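PDB 4MYM: Glyoxalase/bleomycin resistance protein/dioxygenase from Nocardioides sp., which is of unestablished function but belongs to the glyoxalase/bleomycin resistance/dioxygenase family, whose members bind small molecules, often with a metal ion, and probably does likewise. Local coordinates for residues 45-50 / 121-126; 54-57 / 63-66; 74-79 / 83-88; 103-108 / 112-117; 138-141 / 147-150. All coordinates share one frame; numbering follows the deposited sequence.

Interaction 1. Residues 45-50 / 121-126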
# COMPACT_ATOMS: atom_id res chain seq x y z
N VAL A 45 8.99 5.30 -12.57
CA VAL A 45 10.24 4.61 -12.24
C VAL A 45 11.34 5.63 -11.89
O VAL A 45 12.05 5.46 -10.91
CB VAL A 45 10.70 3.67 -13.39
CG1 VAL A 45 12.15 3.22 -13.21
CG2 VAL A 45 9.77 2.47 -13.50
N GLU A 46 11.44 6.70 -12.67
CA GLU A 46 12.43 7.76 -12.41
C GLU A 46 12.26 8.38 -11.01
O GLU A 46 13.24 8.59 -10.29
CB GLU A 46 12.32 8.83 -13.51
CG GLU A 46 13.25 10.03 -13.36
CD GLU A 46 14.72 9.68 -13.52
OE1 GLU A 46 15.06 8.55 -13.96
OE2 GLU A 46 15.56 10.56 -13.20
N PHE A 47 11.02 8.65 -10.62
CA PHE A 47 10.72 9.24 -9.31
C PHE A 47 11.16 8.34 -8.15
O PHE A 47 11.92 8.76 -7.27
CB PHE A 47 9.22 9.56 -9.21
CG PHE A 47 8.79 10.15 -7.89
CD1 PHE A 47 8.47 9.34 -6.82
CD2 PHE A 47 8.71 11.54 -7.72
CE1 PHE A 47 8.08 9.88 -5.60
CE2 PHE A 47 8.32 12.08 -6.51
CZ PHE A 47 8.00 11.25 -5.44
N TYR A 48 10.73 7.07 -8.14
CA TYR A 48 10.99 6.22 -6.98
C TYR A 48 12.45 5.83 -6.84
O TYR A 48 12.94 5.69 -5.72
CB TYR A 48 10.08 4.98 -6.96
CG TYR A 48 8.63 5.39 -6.96
CD1 TYR A 48 8.01 5.86 -5.79
CD2 TYR A 48 7.90 5.39 -8.14
CE1 TYR A 48 6.69 6.28 -5.80
CE2 TYR A 48 6.58 5.80 -8.16
CZ TYR A 48 5.99 6.25 -7.01
OH TYR A 48 4.68 6.64 -7.08
N THR A 49 13.12 5.66 -7.98
CA THR A 49 14.55 5.34 -8.00
C THR A 49 15.41 6.54 -7.59
O THR A 49 16.15 6.47 -6.62
CB THR A 49 15.01 4.83 -9.37
OG1 THR A 49 14.66 5.77 -10.40
CG2 THR A 49 14.36 3.49 -9.68
N THR A 50 15.30 7.64 -8.33
CA THR A 50 16.22 8.78 -8.10
C THR A 50 15.87 9.61 -6.86
O THR A 50 16.77 10.09 -6.18
CB THR A 50 16.31 9.70 -9.32
OG1 THR A 50 15.09 10.43 -9.45
CG2 THR A 50 16.58 8.90 -10.59
N ARG A 121 16.38 16.80 -3.06
CA ARG A 121 16.27 15.96 -4.25
C ARG A 121 15.07 16.30 -5.12
O ARG A 121 14.82 15.62 -6.11
CB ARG A 121 16.21 14.48 -3.87
CG ARG A 121 17.46 13.97 -3.17
CD ARG A 121 17.46 12.45 -3.05
NE ARG A 121 18.18 12.02 -1.85
CZ ARG A 121 17.64 11.41 -0.79
NH1 ARG A 121 16.35 11.09 -0.75
NH2 ARG A 121 18.42 11.09 0.25
N GLY A 122 14.31 17.33 -4.77
CA GLY A 122 13.18 17.76 -5.58
C GLY A 122 11.82 17.24 -5.13
O GLY A 122 10.84 17.41 -5.86
N ILE A 123 11.75 16.62 -3.95
CA ILE A 123 10.46 16.24 -3.37
C ILE A 123 9.76 17.52 -2.91
O ILE A 123 10.39 18.38 -2.30
CB ILE A 123 10.61 15.27 -2.19
CG1 ILE A 123 11.15 13.92 -2.66
CG2 ILE A 123 9.28 15.06 -1.46
CD1 ILE A 123 10.22 13.13 -3.57
N GLU A 124 8.48 17.63 -3.23
CA GLU A 124 7.67 18.80 -2.89
C GLU A 124 6.71 18.43 -1.79
O GLU A 124 5.89 17.53 -1.96
CB GLU A 124 6.88 19.28 -4.11
CG GLU A 124 7.77 19.65 -5.28
CD GLU A 124 7.00 20.22 -6.46
OE1 GLU A 124 5.77 20.39 -6.35
OE2 GLU A 124 7.64 20.53 -7.49
N PHE A 125 6.79 19.12 -0.67
CA PHE A 125 6.00 18.78 0.48
C PHE A 125 4.78 19.67 0.60
O PHE A 125 4.83 20.85 0.22
CB PHE A 125 6.86 18.91 1.73
CG PHE A 125 7.89 17.84 1.86
CD1 PHE A 125 9.15 18.01 1.30
CD2 PHE A 125 7.59 16.66 2.52
CE1 PHE A 125 10.10 17.00 1.41
CE2 PHE A 125 8.54 15.66 2.64
CZ PHE A 125 9.79 15.83 2.08
N TYR A 126 3.70 19.13 1.16
CA TYR A 126 2.52 19.95 1.40
C TYR A 126 2.72 21.01 2.48
O TYR A 126 2.05 22.04 2.46
CB TYR A 126 1.34 19.07 1.77
CG TYR A 126 0.87 18.22 0.62
CD1 TYR A 126 0.07 18.76 -0.39
CD2 TYR A 126 1.22 16.88 0.53
CE1 TYR A 126 -0.38 17.99 -1.44
CE2 TYR A 126 0.77 16.09 -0.52
CZ TYR A 126 -0.04 16.66 -1.50
OH TYR A 126 -0.49 15.90 -2.55
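Phe-47 and Ile-123 make the apolar touch between helix 41-51 and the loop that follows helix 108-120. The far end of the phenylalanine ring does the work: CZ lies 3.5 Å from Ile-123 CD1, and the neighbouring ring atom CE2 lies 3.7 Å from the same methyl. The two side chains cross at about a right angle, and the methyl approaches the ring obliquely. A chi1 of 179°, with CG opposite the backbone N, carries the Phe-47 ring out from the helix to the isoleucine. A second, looser touch sets Arg-121 CD 4.0 Å from the carbonyl O of Thr-50. The guanidinium continues past this point, where its NH1 donates to the backbone O of Lys-51, so the arginine ties the end of one helix to the end of another. Thr-50 OG1 turns back to Glu-46 O at 2.7 Å, on the opposite face of that carbonyl from Thr-50 N. Behind the first shell, Ile-123 leans on Phe-141 and Phe-47 on Pro-144. Gly-122, with positive phi, closes helix 108-120 in a Schellman motif and turns the chain toward Ile-123. The contact links two halves of the chain, whose two mixed sheets are consistent with the vicinal oxygen chelate fold.

Interaction 2. Residues 54-57 / 63-66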
# COMPACT_ATOMS: atom_id res chain seq x y z
N TYR A 54 14.74 3.67 -4.41
CA TYR A 54 14.33 2.30 -4.69
C TYR A 54 15.20 1.75 -5.81
O TYR A 54 15.73 2.50 -6.64
CB TYR A 54 12.83 2.22 -5.04
CG TYR A 54 11.93 2.28 -3.82
CD1 TYR A 54 11.44 3.50 -3.34
CD2 TYR A 54 11.55 1.12 -3.14
CE1 TYR A 54 10.63 3.55 -2.22
CE2 TYR A 54 10.74 1.18 -2.04
CZ TYR A 54 10.28 2.40 -1.58
OH TYR A 54 9.47 2.46 -0.47
N THR A 55 15.38 0.43 -5.83
CA THR A 55 16.16 -0.23 -6.88
C THR A 55 15.28 -1.19 -7.66
O THR A 55 14.59 -2.02 -7.07
CB THR A 55 17.35 -1.01 -6.27
OG1 THR A 55 18.18 -0.10 -5.54
CG2 THR A 55 18.18 -1.69 -7.36
N LEU A 56 15.31 -1.08 -8.99
CA LEU A 56 14.56 -1.97 -9.88
C LEU A 56 14.93 -3.43 -9.66
O LEU A 56 16.10 -3.78 -9.54
CB LEU A 56 14.78 -1.60 -11.35
CG LEU A 56 13.96 -0.43 -11.87
CD1 LEU A 56 14.53 0.07 -13.19
CD2 LEU A 56 12.48 -0.81 -12.02
N SER A 57 13.90 -4.26 -9.61
CA SER A 57 14.04 -5.69 -9.34
C SER A 57 13.57 -6.50 -10.56
O SER A 57 14.22 -7.47 -10.95
CB SER A 57 13.22 -6.06 -8.11
OG SER A 57 13.41 -7.42 -7.75
N PHE A 63 5.00 -2.84 -16.49
CA PHE A 63 5.19 -3.17 -15.09
C PHE A 63 6.66 -3.06 -14.69
O PHE A 63 7.56 -3.46 -15.43
CB PHE A 63 4.68 -4.59 -14.80
CG PHE A 63 4.86 -5.01 -13.37
CD1 PHE A 63 3.89 -4.70 -12.42
CD2 PHE A 63 5.99 -5.70 -12.97
CE1 PHE A 63 4.06 -5.09 -11.09
CE2 PHE A 63 6.16 -6.09 -11.65
CZ PHE A 63 5.20 -5.78 -10.70
N ALA A 64 6.87 -2.53 -13.49
CA ALA A 64 8.17 -2.59 -12.84
C ALA A 64 7.94 -2.70 -11.34
O ALA A 64 6.95 -2.18 -10.82
CB ALA A 64 8.99 -1.35 -13.17
N ASP A 65 8.82 -3.42 -10.65
CA ASP A 65 8.84 -3.40 -9.21
C ASP A 65 10.26 -3.31 -8.67
O ASP A 65 11.24 -3.44 -9.41
CB ASP A 65 8.07 -4.57 -8.61
CG ASP A 65 8.70 -5.91 -8.86
OD1 ASP A 65 9.80 -6.00 -9.46
OD2 ASP A 65 8.08 -6.89 -8.44
N PHE A 66 10.34 -3.07 -7.37
CA PHE A 66 11.59 -2.74 -6.73
C PHE A 66 11.98 -3.77 -5.69
O PHE A 66 11.15 -4.59 -5.26
CB PHE A 66 11.49 -1.36 -6.08
CG PHE A 66 11.07 -0.29 -7.04
CD1 PHE A 66 11.93 0.13 -8.04
CD2 PHE A 66 9.83 0.31 -6.94
CE1 PHE A 66 11.56 1.12 -8.93
CE2 PHE A 66 9.45 1.30 -7.83
CZ PHE A 66 10.31 1.70 -8.84
O HOH W 1 11.29 -7.44 -5.58
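Phe-66 is the apolar centre of this contact, in the beta hairpin formed by strands 56-60 and 63-66. Tyr-54 CB sits over one face of its ring, a CH-pi contact 3.9 Å from the centroid and 22° off the ring normal. The two aromatic rings themselves meet obliquely, their planes 44° apart. At the rim of the phenylalanine, CE1 lies 3.8 Å from Leu-56 CD2, and that same leucine methyl reaches Ala-64 CB at 3.7 Å. Leucine CG stands anti to its carbonyl carbon (chi1 -81°), and this brings CD2 back toward the partner strand although the CB bond points away. Val-45 of helix 41-51 meets both Leu-56 and Ala-64, so the helix covers this apolar patch, while Leu-163 of the second subunit also packs on Leu-56.

Leu-56 and Phe-66 form an antiparallel non-hydrogen-bonded pair. Toward the polar edge, the backbone of Thr-55 and Leu-56 runs along the edge of the Phe-66 ring, and Thr-55 O makes a CA-H...O contact with Phe-66 CA. Asp-65 OD1 is hydrogen-bonded to Ser-58 OG, and its OD2 forms a salt bridge with Lys-159 of the second subunit. Ser-57 N donates to Asp-65 O at 2.8 Å. Farther out, a water lies 3.0 Å from Ser-57 OG and gives a hydrogen bond to Phe-66 O, 2.9 Å away.

Interaction 3. Residues 74-79 / 83-88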
# COMPACT_ATOMS: atom_id res chain seq x y z
N ALA A 74 5.60 -1.72 -6.26
CA ALA A 74 5.44 -2.03 -7.67
C ALA A 74 4.63 -0.95 -8.40
O ALA A 74 3.92 -0.15 -7.78
CB ALA A 74 4.76 -3.39 -7.82
N LEU A 75 4.78 -0.91 -9.72
CA LEU A 75 4.05 0.02 -10.57
C LEU A 75 3.48 -0.73 -11.76
O LEU A 75 4.19 -1.50 -12.40
CB LEU A 75 4.98 1.11 -11.08
CG LEU A 75 5.93 1.77 -10.07
CD1 LEU A 75 7.02 2.55 -10.80
CD2 LEU A 75 5.16 2.66 -9.12
N TRP A 76 2.23 -0.46 -12.09
CA TRP A 76 1.56 -1.17 -13.17
C TRP A 76 0.68 -0.19 -13.94
O TRP A 76 -0.16 0.49 -13.35
CB TRP A 76 0.72 -2.30 -12.59
CG TRP A 76 0.34 -3.41 -13.54
CD1 TRP A 76 0.61 -3.50 -14.88
CD2 TRP A 76 -0.40 -4.57 -13.21
NE1 TRP A 76 0.07 -4.67 -15.40
CE2 TRP A 76 -0.56 -5.34 -14.39
CE3 TRP A 76 -0.95 -5.06 -12.02
CZ2 TRP A 76 -1.23 -6.56 -14.40
CZ3 TRP A 76 -1.62 -6.27 -12.04
CH2 TRP A 76 -1.75 -7.00 -13.23
N ASP A 77 0.91 -0.10 -15.24
CA ASP A 77 0.16 0.80 -16.10
C ASP A 77 -1.33 0.50 -16.08
O ASP A 77 -1.72 -0.67 -16.23
CB ASP A 77 0.66 0.69 -17.54
CG ASP A 77 -0.08 1.62 -18.47
OD1 ASP A 77 0.23 2.83 -18.45
OD2 ASP A 77 -0.99 1.15 -19.18
N ALA A 78 -2.14 1.55 -15.92
CA ALA A 78 -3.60 1.42 -15.82
C ALA A 78 -4.24 0.76 -17.05
O ALA A 78 -5.15 -0.07 -16.92
CB ALA A 78 -4.24 2.79 -15.58
N GLN A 79 -3.80 1.15 -18.24
CA GLN A 79 -4.35 0.58 -19.48
C GLN A 79 -4.08 -0.92 -19.56
O GLN A 79 -4.99 -1.70 -19.87
CB GLN A 79 -3.77 1.30 -20.71
CG GLN A 79 -4.44 0.92 -22.02
CD GLN A 79 -4.06 1.85 -23.18
OE1 GLN A 79 -3.76 3.04 -22.98
NE2 GLN A 79 -4.10 1.32 -24.39
N GLU A 83 -6.70 -4.08 -19.78
CA GLU A 83 -6.65 -4.98 -20.92
C GLU A 83 -6.38 -6.43 -20.54
O GLU A 83 -6.89 -7.35 -21.18
CB GLU A 83 -5.59 -4.49 -21.91
CG GLU A 83 -5.95 -3.17 -22.57
CD GLU A 83 -4.87 -2.63 -23.48
OE1 GLU A 83 -3.67 -2.94 -23.28
OE2 GLU A 83 -5.22 -1.88 -24.41
N THR A 84 -5.58 -6.66 -19.49
CA THR A 84 -5.14 -8.02 -19.17
C THR A 84 -5.96 -8.67 -18.08
O THR A 84 -5.99 -9.89 -18.01
CB THR A 84 -3.68 -8.06 -18.70
OG1 THR A 84 -3.52 -7.19 -17.58
CG2 THR A 84 -2.73 -7.66 -19.80
N THR A 85 -6.57 -7.87 -17.21
CA THR A 85 -7.34 -8.41 -16.08
C THR A 85 -8.81 -8.04 -16.11
O THR A 85 -9.58 -8.64 -15.39
CB THR A 85 -6.80 -7.93 -14.71
OG1 THR A 85 -7.00 -6.51 -14.57
CG2 THR A 85 -5.32 -8.27 -14.55
N GLY A 86 -9.18 -7.01 -16.87
CA GLY A 86 -10.54 -6.48 -16.79
C GLY A 86 -10.83 -5.63 -15.56
O GLY A 86 -11.95 -5.17 -15.36
N VAL A 87 -9.83 -5.41 -14.70
CA VAL A 87 -10.03 -4.54 -13.55
C VAL A 87 -10.08 -3.11 -14.10
O VAL A 87 -9.17 -2.71 -14.83
CB VAL A 87 -8.90 -4.66 -12.50
CG1 VAL A 87 -9.03 -3.59 -11.42
CG2 VAL A 87 -8.93 -6.03 -11.88
N PRO A 88 -11.11 -2.34 -13.73
CA PRO A 88 -11.25 -0.98 -14.28
C PRO A 88 -10.36 0.04 -13.56
O PRO A 88 -10.86 0.88 -12.80
CB PRO A 88 -12.73 -0.68 -14.06
CG PRO A 88 -13.07 -1.44 -12.82
CD PRO A 88 -12.26 -2.71 -12.88
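A strand-to-helix junction at the subunit interface brings Trp-76, at the end of strand 72-77, against Thr-84 and Thr-85 in the last turn of helix 78-85. The indole meets the helix with its six-membered ring: CH2 lies 4.0 Å from Thr-85 CG2, and CZ2 is equally far from Thr-84 OG1. Both approaches are oblique to the ring. With CG anti to the backbone N (chi1 -160°), the indole extends toward the helix, whereas the hydroxyls of the two threonines turn back into it, Thr-84 OG1 bonding to Leu-80 O and Thr-85 OG1 to Ile-81 O.

Along the helix, Glu-83 N donates to Gln-79 O at 2.9 Å, an ordinary helical bond. The side chains of the same two residues also meet: Gln-79 NE2 reaches Glu-83 OE2 in a weak hydrogen bond of 3.4 Å, the amide and carboxylate planes lying 87° apart. Glu-83 CG packs 3.2 Å from Gln-79 O. Trp-134 of the second subunit meets the Trp-76 indole edge-to-face, and a bound buffer molecule lies about 4 Å from the Trp-76 side chain. Asp-77 caps the start of the helix through Leu-80 N. At its other end Thr-85 OG1 accepts from Val-87 N at 3.0 Å, which makes an ST turn where the chain leaves the helix.

Interaction 4. Residues 103-108 / 112-117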
# COMPACT_ATOMS: atom_id res chain seq x y z
N VAL A 103 5.73 5.81 6.29
CA VAL A 103 7.06 5.39 6.66
C VAL A 103 7.32 5.89 8.08
O VAL A 103 7.43 7.08 8.29
CB VAL A 103 8.09 6.00 5.69
CG1 VAL A 103 9.51 5.67 6.10
CG2 VAL A 103 7.80 5.57 4.25
N GLU A 104 7.40 4.98 9.05
CA GLU A 104 7.60 5.41 10.41
C GLU A 104 9.10 5.59 10.62
O GLU A 104 9.86 4.69 10.32
CB GLU A 104 7.09 4.39 11.42
CG GLU A 104 7.30 4.87 12.85
CD GLU A 104 6.70 3.99 13.92
OE1 GLU A 104 5.96 3.03 13.59
OE2 GLU A 104 6.99 4.26 15.10
N LEU A 105 9.50 6.76 11.13
CA LEU A 105 10.89 6.98 11.53
C LEU A 105 11.03 6.88 13.06
O LEU A 105 10.03 6.85 13.78
CB LEU A 105 11.37 8.34 11.03
CG LEU A 105 11.33 8.57 9.51
CD1 LEU A 105 12.11 9.82 9.16
CD2 LEU A 105 11.88 7.39 8.71
N SER A 106 12.26 6.84 13.54
CA SER A 106 12.54 6.53 14.94
C SER A 106 12.57 7.72 15.89
O SER A 106 12.65 7.51 17.09
CB SER A 106 13.87 5.78 15.05
OG SER A 106 13.83 4.63 14.25
N SER A 107 12.52 8.95 15.38
CA SER A 107 12.43 10.11 16.25
C SER A 107 11.94 11.34 15.48
O SER A 107 12.18 11.43 14.29
CB SER A 107 13.80 10.44 16.88
OG SER A 107 14.44 11.49 16.17
N PRO A 108 11.28 12.28 16.18
CA PRO A 108 10.79 13.53 15.56
C PRO A 108 11.87 14.34 14.88
O PRO A 108 11.62 14.95 13.85
CB PRO A 108 10.22 14.30 16.75
CG PRO A 108 9.76 13.23 17.67
CD PRO A 108 10.76 12.12 17.54
N ASP A 112 12.78 16.08 10.46
CA ASP A 112 13.33 17.31 9.89
C ASP A 112 14.54 17.03 9.02
O ASP A 112 14.72 17.67 8.00
CB ASP A 112 13.66 18.32 10.99
CG ASP A 112 12.45 18.72 11.80
OD1 ASP A 112 11.97 17.90 12.61
OD2 ASP A 112 11.95 19.85 11.62
N THR A 113 15.37 16.06 9.40
CA THR A 113 16.50 15.66 8.58
C THR A 113 16.06 15.05 7.25
O THR A 113 16.59 15.38 6.19
CB THR A 113 17.39 14.61 9.32
OG1 THR A 113 17.97 15.22 10.47
CG2 THR A 113 18.50 14.14 8.44
N ALA A 114 15.10 14.14 7.31
CA ALA A 114 14.58 13.53 6.08
C ALA A 114 13.98 14.59 5.15
O ALA A 114 14.21 14.56 3.94
CB ALA A 114 13.53 12.47 6.43
N TYR A 115 13.23 15.52 5.73
CA TYR A 115 12.63 16.64 4.99
C TYR A 115 13.67 17.40 4.17
O TYR A 115 13.52 17.60 2.95
CB TYR A 115 11.91 17.56 5.99
CG TYR A 115 11.42 18.87 5.42
CD1 TYR A 115 10.32 18.90 4.57
CD2 TYR A 115 12.06 20.08 5.72
CE1 TYR A 115 9.86 20.10 4.04
CE2 TYR A 115 11.60 21.28 5.20
CZ TYR A 115 10.49 21.29 4.37
OH TYR A 115 10.01 22.47 3.82
N GLU A 116 14.77 17.80 4.82
CA GLU A 116 15.81 18.54 4.10
C GLU A 116 16.49 17.71 3.00
O GLU A 116 16.72 18.22 1.91
CB GLU A 116 16.85 19.12 5.09
CG GLU A 116 16.27 20.09 6.11
CD GLU A 116 15.63 21.35 5.51
OE1 GLU A 116 15.78 21.61 4.30
OE2 GLU A 116 14.97 22.11 6.27
N ARG A 117 16.76 16.42 3.25
CA ARG A 117 17.39 15.57 2.24
C ARG A 117 16.45 15.37 1.05
O ARG A 117 16.86 15.47 -0.10
CB ARG A 117 17.78 14.19 2.82
CG ARG A 117 18.89 14.25 3.87
CD ARG A 117 19.34 12.87 4.36
NE ARG A 117 20.42 12.97 5.37
CZ ARG A 117 21.74 12.85 5.12
NH1 ARG A 117 22.21 12.61 3.90
NH2 ARG A 117 22.60 12.96 6.13
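Pro-108, Asp-112 and Leu-105 have the most surface buried here, with Ala-114 close behind, where the chain leaves strand 99-104 and enters helix 108-120. Pro-108 and Asp-112 lie one helical turn apart, and the aspartate bends back so that OD1 comes within 3.2 Å of Pro-108 O. Both atoms are acceptors, so the approach is a close passage and not a bond. Arg-137 on strand 136-142 forms a salt bridge with OD1 through its NE. Pro-108 packs on that same arginine.

Leu-105 supplies the apolar half. Its CB bond points toward the helix, and with CG anti to the carbonyl carbon (chi1 -59°) the CD1 methyl extends to Ala-114 CB, 4.1 Å away. Ile-111 and Glu-110 of the same helix also touch this leucine, which thus lies along the inner side of the first turns. Between the two contacts Ser-107 serves as N-cap, its OG accepting from Glu-110 N. Leucine against alanine is a methyl-to-methyl touch at van der Waals distance, whereas at the aspartate the salt bridge would be expected to offset the repulsion between OD1 and the carbonyl oxygen and to favour the ionised carboxylate.

Interaction 5. Residues 138-141 / 147-150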
# COMPACT_ATOMS: atom_id res chain seq x y z
N CYS A 138 5.10 14.92 11.50
CA CYS A 138 4.87 14.37 10.16
C CYS A 138 5.24 15.29 9.03
O CYS A 138 5.21 16.53 9.16
CB CYS A 138 3.40 14.02 9.97
SG CYS A 138 2.72 13.01 11.27
N ILE A 139 5.58 14.67 7.90
CA ILE A 139 5.70 15.38 6.63
C ILE A 139 4.95 14.58 5.56
O ILE A 139 4.88 13.35 5.62
CB ILE A 139 7.17 15.62 6.22
CG1 ILE A 139 7.97 14.31 6.23
CG2 ILE A 139 7.79 16.65 7.17
CD1 ILE A 139 9.44 14.48 5.92
N TYR A 140 4.38 15.31 4.61
CA TYR A 140 3.56 14.70 3.54
C TYR A 140 4.02 15.21 2.16
O TYR A 140 4.35 16.39 2.02
CB TYR A 140 2.10 15.05 3.77
CG TYR A 140 1.55 14.55 5.08
CD1 TYR A 140 1.10 13.25 5.21
CD2 TYR A 140 1.50 15.37 6.20
CE1 TYR A 140 0.60 12.78 6.41
CE2 TYR A 140 1.00 14.92 7.40
CZ TYR A 140 0.57 13.62 7.50
OH TYR A 140 0.10 13.16 8.69
N PHE A 141 4.08 14.31 1.17
CA PHE A 141 4.40 14.66 -0.20
C PHE A 141 3.66 13.78 -1.20
O PHE A 141 3.47 12.58 -0.94
CB PHE A 141 5.92 14.66 -0.49
CG PHE A 141 6.61 13.33 -0.29
CD1 PHE A 141 6.86 12.49 -1.37
CD2 PHE A 141 7.08 12.95 0.96
CE1 PHE A 141 7.54 11.29 -1.20
CE2 PHE A 141 7.76 11.76 1.14
CZ PHE A 141 7.99 10.93 0.06
N GLU A 147 -0.80 8.70 -5.24
CA GLU A 147 -0.60 8.49 -3.83
C GLU A 147 0.06 9.72 -3.21
O GLU A 147 0.68 10.54 -3.91
CB GLU A 147 0.28 7.25 -3.58
CG GLU A 147 1.79 7.49 -3.59
CD GLU A 147 2.39 7.66 -4.98
OE1 GLU A 147 1.66 7.87 -5.97
OE2 GLU A 147 3.63 7.59 -5.07
N PHE A 148 -0.05 9.81 -1.89
CA PHE A 148 0.89 10.62 -1.12
C PHE A 148 1.60 9.77 -0.09
O PHE A 148 1.12 8.70 0.30
CB PHE A 148 0.23 11.85 -0.48
CG PHE A 148 -0.79 11.57 0.59
CD1 PHE A 148 -2.03 10.99 0.29
CD2 PHE A 148 -0.56 11.97 1.90
CE1 PHE A 148 -2.98 10.80 1.28
CE2 PHE A 148 -1.50 11.77 2.89
CZ PHE A 148 -2.72 11.19 2.58
N TRP A 149 2.75 10.29 0.32
CA TRP A 149 3.63 9.67 1.31
C TRP A 149 3.64 10.47 2.60
O TRP A 149 3.57 11.71 2.58
CB TRP A 149 5.05 9.60 0.76
CG TRP A 149 5.23 8.65 -0.39
CD1 TRP A 149 4.75 8.79 -1.67
CD2 TRP A 149 5.96 7.41 -0.38
NE1 TRP A 149 5.13 7.72 -2.44
CE2 TRP A 149 5.86 6.85 -1.67
CE3 TRP A 149 6.67 6.72 0.61
CZ2 TRP A 149 6.47 5.63 -2.01
CZ3 TRP A 149 7.25 5.52 0.29
CH2 TRP A 149 7.15 4.98 -1.01
N GLU A 150 3.69 9.75 3.71
CA GLU A 150 3.82 10.32 5.02
C GLU A 150 5.07 9.71 5.66
O GLU A 150 5.25 8.50 5.63
CB GLU A 150 2.62 10.00 5.88
CG GLU A 150 2.72 10.50 7.32
CD GLU A 150 1.71 9.87 8.24
OE1 GLU A 150 1.69 8.62 8.35
OE2 GLU A 150 0.96 10.61 8.91
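Glu-150 runs alongside Tyr-140, the two side chains pointing the same way from neighbouring strands, and its CB, CG, CD and OE2 in turn meet the phenol. CB lies 3.5 Å from Tyr-140 CE1. The next carbon, CG, comes to 3.2 Å from that same CE1; a chi1 of 177° sets CG opposite the backbone N, and the chain runs on extended beyond it. CD lies 3.6 Å from Tyr-140 CE1. At the tip OE2 takes a weak hydrogen bond from Tyr-140 OH at 2.7 Å, the ring and carboxylate planes being 37° apart. Cys-138 SG also approaches this oxygen. The other oxygen, OE1, is hydrogen-bonded to a bound buffer molecule, which probably came from the crystallisation liquor but may mark a pocket.

Strands 136-142 and 147-154 form an antiparallel beta hairpin inside a four-stranded mixed sheet, and Tyr-140 with Glu-150 is a non-hydrogen-bonded pair of it. The next pair, Phe-141 with Trp-149, is hydrogen-bonded: Trp-149 N donates to Phe-141 O at 2.7 Å, and Phe-141 N to Trp-149 O at 3.0 Å. On the face that carries these two aromatics, Trp-149 CB lies over the Phe-141 ring, 3.5 Å from its centroid in a CH-pi contact. The phenylalanine ring and the five-membered ring of the indole are nearly parallel, at 5°, but slid apart with little overlap. On the Tyr-140 face, the edge of the Phe-148 ring receives Tyr-140 CD1. Trp-149 NE1 donates in its ring plane to the anti lone pair of Glu-147 OE2, an oxygen that also bonds Tyr-48 OH.

Interactions 2, 3 and 4 all fall within the chain loop closed by interaction 1, and interaction 5 follows it. Interactions 2 and 3 share the sheet of strands 33-38, 72-77, 63-66 and 56-60, their centres about 17 Å apart; interactions 4 and 5, about 11 Å apart, share the second sheet, which has the same strand order. Interaction 1 bridges these halves, touching every other contact, and its Tyr-48 reaches Glu-147 of interaction 5. The centres of interactions 3 and 4 are about 33 Å apart, on opposite sides of the chain's centre. Every contact also touches the second subunit, so all five lie at or near the interface of the dimer.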